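Local coordinates for protein putative short-chain dehydrogenase/reductase (Burkholderia xenovorans, PDB 5JY1) that binds NAD and, as a short-chain dehydrogenase/reductase, probably interconverts a carbonyl and an alcohol, possibly as a 3-oxoacyl-[acyl-carrier-protein] reductase, at residues Ser123-Ala126 and Thr127-Met131; Ala169-Val172 and Gly173-Ser177; Asn148-Ile152 and Asp153-Gly157. All coordinates share one frame; numbering follows the deposited sequence. Where two conformers were deposited one is given.

Contact 1 of 3, residues Ser123-Ala126 and Thr127-Met131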
# COMPACT_ATOMS: atom_id res chain seq x y z
N SER A 123 0.53 22.60 7.31
CA SER A 123 0.02 21.51 6.49
C SER A 123 -1.28 20.94 7.04
O SER A 123 -2.34 21.07 6.41
CB SER A 123 1.08 20.40 6.36
OG SER A 123 2.21 20.88 5.63
N LEU A 124 -1.24 20.38 8.25
CA LEU A 124 -2.37 19.56 8.70
C LEU A 124 -3.54 20.43 9.16
O LEU A 124 -4.66 20.25 8.69
CB LEU A 124 -1.92 18.61 9.81
CG LEU A 124 -2.95 17.59 10.27
CD1 LEU A 124 -3.46 16.78 9.08
CD2 LEU A 124 -2.34 16.67 11.33
N TRP A 125 -3.30 21.35 10.10
CA TRP A 125 -4.38 22.19 10.58
C TRP A 125 -4.98 23.03 9.46
O TRP A 125 -6.21 23.18 9.36
CB TRP A 125 -3.88 23.09 11.71
CG TRP A 125 -3.80 22.36 13.03
CD1 TRP A 125 -2.68 21.84 13.62
CD2 TRP A 125 -4.89 22.09 13.92
NE1 TRP A 125 -3.01 21.25 14.83
CE2 TRP A 125 -4.36 21.40 15.03
CE3 TRP A 125 -6.26 22.37 13.88
CZ2 TRP A 125 -5.16 20.99 16.11
CZ3 TRP A 125 -7.05 21.96 14.94
CH2 TRP A 125 -6.50 21.28 16.04
N ALA A 126 -4.12 23.59 8.61
CA ALA A 126 -4.63 24.37 7.48
C ALA A 126 -5.60 23.56 6.63
O ALA A 126 -6.64 24.08 6.20
CB ALA A 126 -3.46 24.86 6.62
N THR A 127 -5.25 22.30 6.34
CA THR A 127 -6.13 21.44 5.56
C THR A 127 -7.42 21.14 6.31
O THR A 127 -8.51 21.23 5.75
CB THR A 127 -5.38 20.14 5.21
OG1 THR A 127 -4.28 20.45 4.35
CG2 THR A 127 -6.29 19.15 4.52
N TRP A 128 -7.30 20.78 7.59
CA TRP A 128 -8.46 20.53 8.45
C TRP A 128 -9.42 21.71 8.46
O TRP A 128 -10.63 21.54 8.26
CB TRP A 128 -7.95 20.23 9.86
CG TRP A 128 -8.94 20.16 11.02
CD1 TRP A 128 -9.33 21.18 11.83
CD2 TRP A 128 -9.56 18.98 11.55
NE1 TRP A 128 -10.18 20.72 12.81
CE2 TRP A 128 -10.34 19.37 12.66
CE3 TRP A 128 -9.53 17.62 11.20
CZ2 TRP A 128 -11.09 18.46 13.40
CZ3 TRP A 128 -10.28 16.73 11.93
CH2 TRP A 128 -11.05 17.14 13.02
N TRP A 129 -8.91 22.92 8.71
CA TRP A 129 -9.78 24.10 8.79
C TRP A 129 -10.43 24.39 7.45
O TRP A 129 -11.62 24.72 7.38
CB TRP A 129 -8.97 25.32 9.24
CG TRP A 129 -8.59 25.31 10.68
CD1 TRP A 129 -9.34 24.85 11.73
CD2 TRP A 129 -7.37 25.80 11.24
NE1 TRP A 129 -8.65 25.02 12.91
CE2 TRP A 129 -7.44 25.60 12.64
CE3 TRP A 129 -6.22 26.38 10.70
CZ2 TRP A 129 -6.40 25.97 13.50
CZ3 TRP A 129 -5.19 26.74 11.56
CH2 TRP A 129 -5.29 26.54 12.94
N ALA A 130 -9.67 24.28 6.36
CA ALA A 130 -10.23 24.62 5.06
C ALA A 130 -11.26 23.58 4.63
O ALA A 130 -12.31 23.94 4.07
CB ALA A 130 -9.12 24.75 4.02
N MET A 131 -10.99 22.29 4.87
CA MET A 131 -11.97 21.26 4.54
C MET A 131 -13.29 21.47 5.27
O MET A 131 -14.36 21.39 4.66
CB MET A 131 -11.41 19.87 4.87
CG MET A 131 -10.32 19.46 3.93
SD MET A 131 -9.55 17.89 4.39
CE MET A 131 -10.94 16.80 4.37
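Trp125 (chi1 -80°) and Trp129 both set the indole on the N side of the residue, opposite the carbonyl carbon, while Trp128 turns its CG away from the backbone N, chi1 170°. These settings bring three indoles together on one side of a helix. The edge of Trp125 points at the face of Trp128 in a T-shaped pair. The centroid of the Trp125 six-membered ring lies 5.2 Å from that of the Trp128 five-membered ring, and the planes stand at 75°. Atoms CE3 and CZ3 of Trp125 do the touching, against CD1 of Trp128. Trp129 meets Trp125 differently. Here the two rings are oblique to each other, and Trp125 CE3 comes 3.6 Å from Trp129 CZ2. A CH-pi contact adds to this: Trp125 CB sits over the face of the Trp129 six-membered ring, 4.0 Å from its centroid. The Trp125 carbonyl O lies above the same indole, toward its rim.

The segment is part of the long helix 113-141 of the Rossmann-type SDR fold, and the cluster lies at a subunit interface. Asp113 of the second subunit accepts a hydrogen bond from each of Trp128 NE1 and Trp129 NE1, one on each carboxylate oxygen. One acid thus satisfies two indole N-H groups and probably limits the rotation of both rings. Glu117 and Leu116 of the second subunit pack on Trp125 and Trp128 respectively.

Thr127 serves another side of the helix. Its OG1 gives a hydrogen bond of 2.9 Å to Ser123 O, which also accepts from Thr127 N at 3.2 Å. The two donors arrive from opposite faces of the carbonyl plane. This satisfies the buried hydroxyl within its own helix, while Thr127 packs on Asn97 and Asn148 of the central sheet.

Contact 2 of 3, residues Ala169-Val172 and Gly173-Ser177; sequences AGIV and GLTRS
Successive i to i+4 backbone bonds carry the helix across this stretch: Leu174 N reaches Gly170 O at 2.9 Å and Arg176 N reaches Val172 O at 3.0 Å, while the bond from Gly173 N to Ala169 O is weak. Val172 and Arg176 run alongside each other, one turn apart. The Val172 branch CG1 is anti to the backbone N (chi1 176°) and comes under the guanidinium of Arg176. It sits 3.4 Å from the guanidinium plane, centred on it, with CZ as its nearest atom at 3.5 Å. The Arg176 chain is extended from CG to NE, and its NH1 bonds to Thr154 O of the second subunit.

Thr175 folds its hydroxyl back on the helix. OG1 gives a 2.7 Å hydrogen bond to Ile171 O from well out of the plane of the carbonyl, and Thr175 N reaches the same oxygen from the opposite face at 2.8 Å. Asn148 ND2 is a further partner of OG1 and ties the helix to strand 144-149. Ser177 OG likewise turns back to Gly173 O (2.8 Å), and it also bonds to Asn165 of the second subunit.

This is helix 162-182 of the SDR fold, which also carries the NAD-binding Tyr164 and Lys168. Ala169 meets Ala169 of the second subunit across the interface. Val172 CG1 covers one face of the guanidinium, which leaves the in-plane N-H groups for polar partners, and NH1 uses this for Thr154 O of the second subunit.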
# COMPACT_ATOMS: atom_id res chain seq x y z
N ALA A 169 1.77 12.68 6.26
CA ALA A 169 1.12 11.40 6.51
C ALA A 169 -0.25 11.61 7.17
O ALA A 169 -1.23 10.95 6.80
CB ALA A 169 2.01 10.51 7.37
N GLY A 170 -0.32 12.52 8.14
CA GLY A 170 -1.61 12.87 8.72
C GLY A 170 -2.63 13.31 7.68
O GLY A 170 -3.82 12.98 7.78
N ILE A 171 -2.17 14.06 6.67
CA ILE A 171 -3.06 14.51 5.60
C ILE A 171 -3.73 13.32 4.92
O ILE A 171 -4.91 13.38 4.55
CB ILE A 171 -2.27 15.36 4.58
CG1 ILE A 171 -1.79 16.66 5.22
CG2 ILE A 171 -3.12 15.65 3.35
CD1 ILE A 171 -2.90 17.64 5.49
N VAL A 172 -2.98 12.23 4.72
CA VAL A 172 -3.57 11.05 4.08
C VAL A 172 -4.67 10.46 4.95
O VAL A 172 -5.74 10.08 4.46
CB VAL A 172 -2.48 10.01 3.76
CG1 VAL A 172 -3.11 8.75 3.19
CG2 VAL A 172 -1.47 10.59 2.77
N GLY A 173 -4.44 10.36 6.27
CA GLY A 173 -5.48 9.86 7.15
C GLY A 173 -6.72 10.74 7.14
O GLY A 173 -7.85 10.24 7.14
N LEU A 174 -6.52 12.06 7.11
CA LEU A 174 -7.65 12.99 7.07
C LEU A 174 -8.40 12.88 5.74
O LEU A 174 -9.64 12.91 5.72
CB LEU A 174 -7.14 14.41 7.29
CG LEU A 174 -8.17 15.54 7.23
CD1 LEU A 174 -9.32 15.28 8.21
CD2 LEU A 174 -7.49 16.88 7.52
N THR A 175 -7.66 12.71 4.64
CA THR A 175 -8.26 12.54 3.32
C THR A 175 -9.17 11.32 3.29
O THR A 175 -10.32 11.39 2.85
CB THR A 175 -7.15 12.39 2.27
OG1 THR A 175 -6.34 13.58 2.25
CG2 THR A 175 -7.73 12.12 0.87
N ARG A 176 -8.67 10.18 3.76
CA ARG A 176 -9.49 8.97 3.78
C ARG A 176 -10.72 9.14 4.68
O ARG A 176 -11.80 8.64 4.34
CB ARG A 176 -8.64 7.78 4.24
CG ARG A 176 -7.49 7.48 3.28
CD ARG A 176 -6.63 6.37 3.85
NE ARG A 176 -5.51 6.01 2.97
CZ ARG A 176 -4.36 5.52 3.43
NH1 ARG A 176 -4.17 5.36 4.73
NH2 ARG A 176 -3.39 5.22 2.57
N SER A 177 -10.57 9.81 5.83
CA SER A 177 -11.70 9.97 6.74
C SER A 177 -12.81 10.77 6.09
O SER A 177 -13.99 10.41 6.16
CB SER A 177 -11.26 10.67 8.03
OG SER A 177 -10.20 10.00 8.67

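Contact 3 of 3, residues Asn148-Ile152 and Asp153-Gly157. With NAD (nicotinamide-adenine-dinucleotide), chain E.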
# COMPACT_ATOMS: atom_id res chain seq x y z
N ASN A 148 -6.17 17.26 -1.74
CA ASN A 148 -5.10 17.51 -0.79
C ASN A 148 -3.77 17.09 -1.40
O ASN A 148 -3.72 16.32 -2.36
CB ASN A 148 -5.35 16.75 0.51
CG ASN A 148 -6.56 17.26 1.25
OD1 ASN A 148 -6.89 18.45 1.15
ND2 ASN A 148 -7.25 16.38 1.98
N PHE A 149 -2.68 17.65 -0.88
CA PHE A 149 -1.35 17.34 -1.36
C PHE A 149 -0.52 16.72 -0.25
O PHE A 149 -0.40 17.30 0.83
CB PHE A 149 -0.65 18.59 -1.91
CG PHE A 149 -1.08 18.95 -3.31
CD1 PHE A 149 -0.44 18.39 -4.40
CD2 PHE A 149 -2.12 19.82 -3.53
CE1 PHE A 149 -0.83 18.70 -5.69
CE2 PHE A 149 -2.51 20.15 -4.82
CZ PHE A 149 -1.86 19.58 -5.90
N TYR A 150 0.04 15.55 -0.51
CA TYR A 150 0.98 14.97 0.44
C TYR A 150 2.30 14.80 -0.32
O TYR A 150 2.57 15.57 -1.25
CB TYR A 150 0.43 13.68 1.07
CG TYR A 150 0.47 12.41 0.24
CD1 TYR A 150 -0.33 12.26 -0.89
CD2 TYR A 150 1.27 11.34 0.62
CE1 TYR A 150 -0.30 11.08 -1.63
CE2 TYR A 150 1.31 10.17 -0.10
CZ TYR A 150 0.53 10.04 -1.23
OH TYR A 150 0.58 8.88 -1.94
N SER A 151 3.13 13.83 0.05
CA SER A 151 4.44 13.75 -0.57
C SER A 151 4.94 12.31 -0.55
O SER A 151 4.68 11.55 0.38
CB SER A 151 5.46 14.65 0.15
OG SER A 151 6.76 14.48 -0.41
N ILE A 152 5.70 11.97 -1.60
CA ILE A 152 6.43 10.71 -1.64
C ILE A 152 7.37 10.57 -0.44
O ILE A 152 7.70 9.45 -0.04
CB ILE A 152 7.20 10.60 -2.98
CG1 ILE A 152 7.83 9.21 -3.14
CG2 ILE A 152 8.29 11.65 -3.06
CD1 ILE A 152 8.47 9.01 -4.48
N ASP A 153 7.79 11.70 0.15
CA ASP A 153 8.65 11.64 1.34
C ASP A 153 7.98 10.91 2.49
O ASP A 153 8.67 10.33 3.35
CB ASP A 153 9.03 13.05 1.79
CG ASP A 153 10.06 13.72 0.88
OD1 ASP A 153 10.57 13.09 -0.08
OD2 ASP A 153 10.38 14.90 1.16
N THR A 154 6.64 10.94 2.57
CA THR A 154 5.93 10.23 3.64
C THR A 154 6.05 8.73 3.49
O THR A 154 5.81 8.00 4.46
CB THR A 154 4.44 10.56 3.67
OG1 THR A 154 3.80 10.00 2.51
CG2 THR A 154 4.22 12.05 3.68
N GLU A 155 6.36 8.26 2.28
CA GLU A 155 6.46 6.84 1.99
C GLU A 155 7.89 6.33 2.02
O GLU A 155 8.12 5.15 2.33
CB GLU A 155 5.81 6.56 0.62
CG GLU A 155 4.30 6.78 0.67
CD GLU A 155 3.65 7.13 -0.66
OE1 GLU A 155 4.37 7.52 -1.60
OE2 GLU A 155 2.40 7.05 -0.73
N THR A 156 8.86 7.18 1.70
CA THR A 156 10.26 6.79 1.81
C THR A 156 10.86 7.14 3.17
O THR A 156 11.99 6.73 3.45
CB THR A 156 11.12 7.46 0.73
OG1 THR A 156 11.16 8.88 0.95
CG2 THR A 156 10.55 7.21 -0.66
N GLY A 157 10.14 7.89 4.00
CA GLY A 157 10.71 8.41 5.23
C GLY A 157 11.93 9.27 4.95
O GLY A 157 12.98 9.10 5.57
PA NAD E . 6.14 26.49 -2.99
O1A NAD E . 7.10 26.71 -1.86
O2A NAD E . 6.75 26.73 -4.36
O5B NAD E . 4.78 27.43 -2.81
C5B NAD E . 4.24 27.50 -1.54
C4B NAD E . 3.09 28.59 -1.55
O4B NAD E . 2.50 28.57 -0.40
C3B NAD E . 3.75 30.00 -1.68
O3B NAD E . 3.08 30.75 -2.65
C2B NAD E . 3.58 30.59 -0.30
O2B NAD E . 3.63 32.10 -0.34
C1B NAD E . 2.40 30.11 0.05
N9A NAD E . 2.23 30.16 1.49
C8A NAD E . 3.17 29.93 2.41
N7A NAD E . 2.62 30.07 3.60
C5A NAD E . 1.34 30.41 3.42
C6A NAD E . 0.33 30.68 4.35
N6A NAD E . 0.23 30.72 5.80
N1A NAD E . -0.88 30.99 3.93
C2A NAD E . -1.14 31.04 2.58
N3A NAD E . -0.16 30.78 1.67
C4A NAD E . 1.09 30.46 2.12
O3 NAD E . 5.58 24.94 -2.87
PN NAD E . 5.49 23.79 -4.02
O1N NAD E . 6.88 23.23 -4.28
O2N NAD E . 4.90 24.30 -5.35
O5D NAD E . 4.56 22.57 -3.39
C5D NAD E . 3.15 22.76 -3.29
C4D NAD E . 2.50 21.53 -2.60
O4D NAD E . 2.95 20.40 -3.13
C3D NAD E . 2.93 21.50 -1.13
O3D NAD E . 1.94 21.04 -0.33
C2D NAD E . 4.12 20.50 -1.13
O2D NAD E . 4.29 20.01 0.26
C1D NAD E . 3.73 19.58 -1.98
N1N NAD E . 4.84 18.87 -2.60
C2N NAD E . 5.57 19.44 -3.60
C3N NAD E . 6.64 18.76 -4.18
C7N NAD E . 7.45 19.39 -5.29
O7N NAD E . 8.26 18.72 -5.92
N7N NAD E . 7.29 20.75 -5.61
C4N NAD E . 6.96 17.50 -3.74
C5N NAD E . 6.24 16.93 -2.75
C6N NAD E . 5.16 17.62 -2.17
O HOH W 1 8.78 16.36 -0.54
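This is a helix N-terminal cap at the end of an inner strand of the parallel sheet: strand 144-149 runs out beside the cofactor, and the short helix 153-156 starts after a three-residue turn. Ser151 makes the capping bond. Its OG, anti to the backbone N at chi1 176°, accepts from Asp153 N at 3.0 Å. The same OG lies 3.4 Å from C5N of the NAD nicotinamide ring. Tyr164, an NAD-binding residue, touches the Ser151 side chain. In short-chain dehydrogenases a serine just after this strand commonly works with the tyrosine and lysine of the following long helix, and Ser151, Tyr164 and Lys168 are consistent with that triad. A water joins Ser151 OG to Asp153 OD2, weakly on the aspartate side. The stronger partner of OD2 is His161.

The backbone O of Ser151 is gripped twice. Thr154 OG1 comes nearly straight on at 2.8 Å, while Thr154 N approaches from well outside the carbonyl plane at 3.0 Å. The Thr154 hydroxyl is set between the backbone N and the carbonyl carbon (chi1 69°), which points it back at Ser151 O. It also meets the edge of the Tyr150 ring, 3.4 Å from CD2.

Further along the same edge, Tyr150 OH gives a 2.9 Å hydrogen bond to Glu155 OE2. The bond uses the syn side of the carboxylate but lies 31° out of its plane, and ring and carboxylate stand nearly at right angles. The other oxygen, Glu155 OE1, bonds to His252. Ile152 O takes Glu155 N and Thr156 N, closing the first turn. With both carboxylate oxygens engaged, Glu155 probably stays fixed between Tyr150 and strand 250-253, and the capping bond and the water are consistent with a Ser151 hydroxyl kept beside the nicotinamide.

Overall arrangement
Contact 1 comes first along the chain, then contact 3, then contact 2. They occupy helix 113-141, the end of strand 144-149 with helix 153-156, and helix 162-182. The centres of contacts 1 and 2 are about 11 Å apart, as are those of contacts 2 and 3; contacts 1 and 3 are about 16 Å apart. The two long helices pack through Ile171 and Leu174, and Asn148 of the parallel sheet touches both. Asn148 ND2 probably bonds to Thr175 OG1 at 3.0 Å. All three contacts touch the second subunit, so the NAD pocket, part of which contact 3 lines, is built close to the subunit interface.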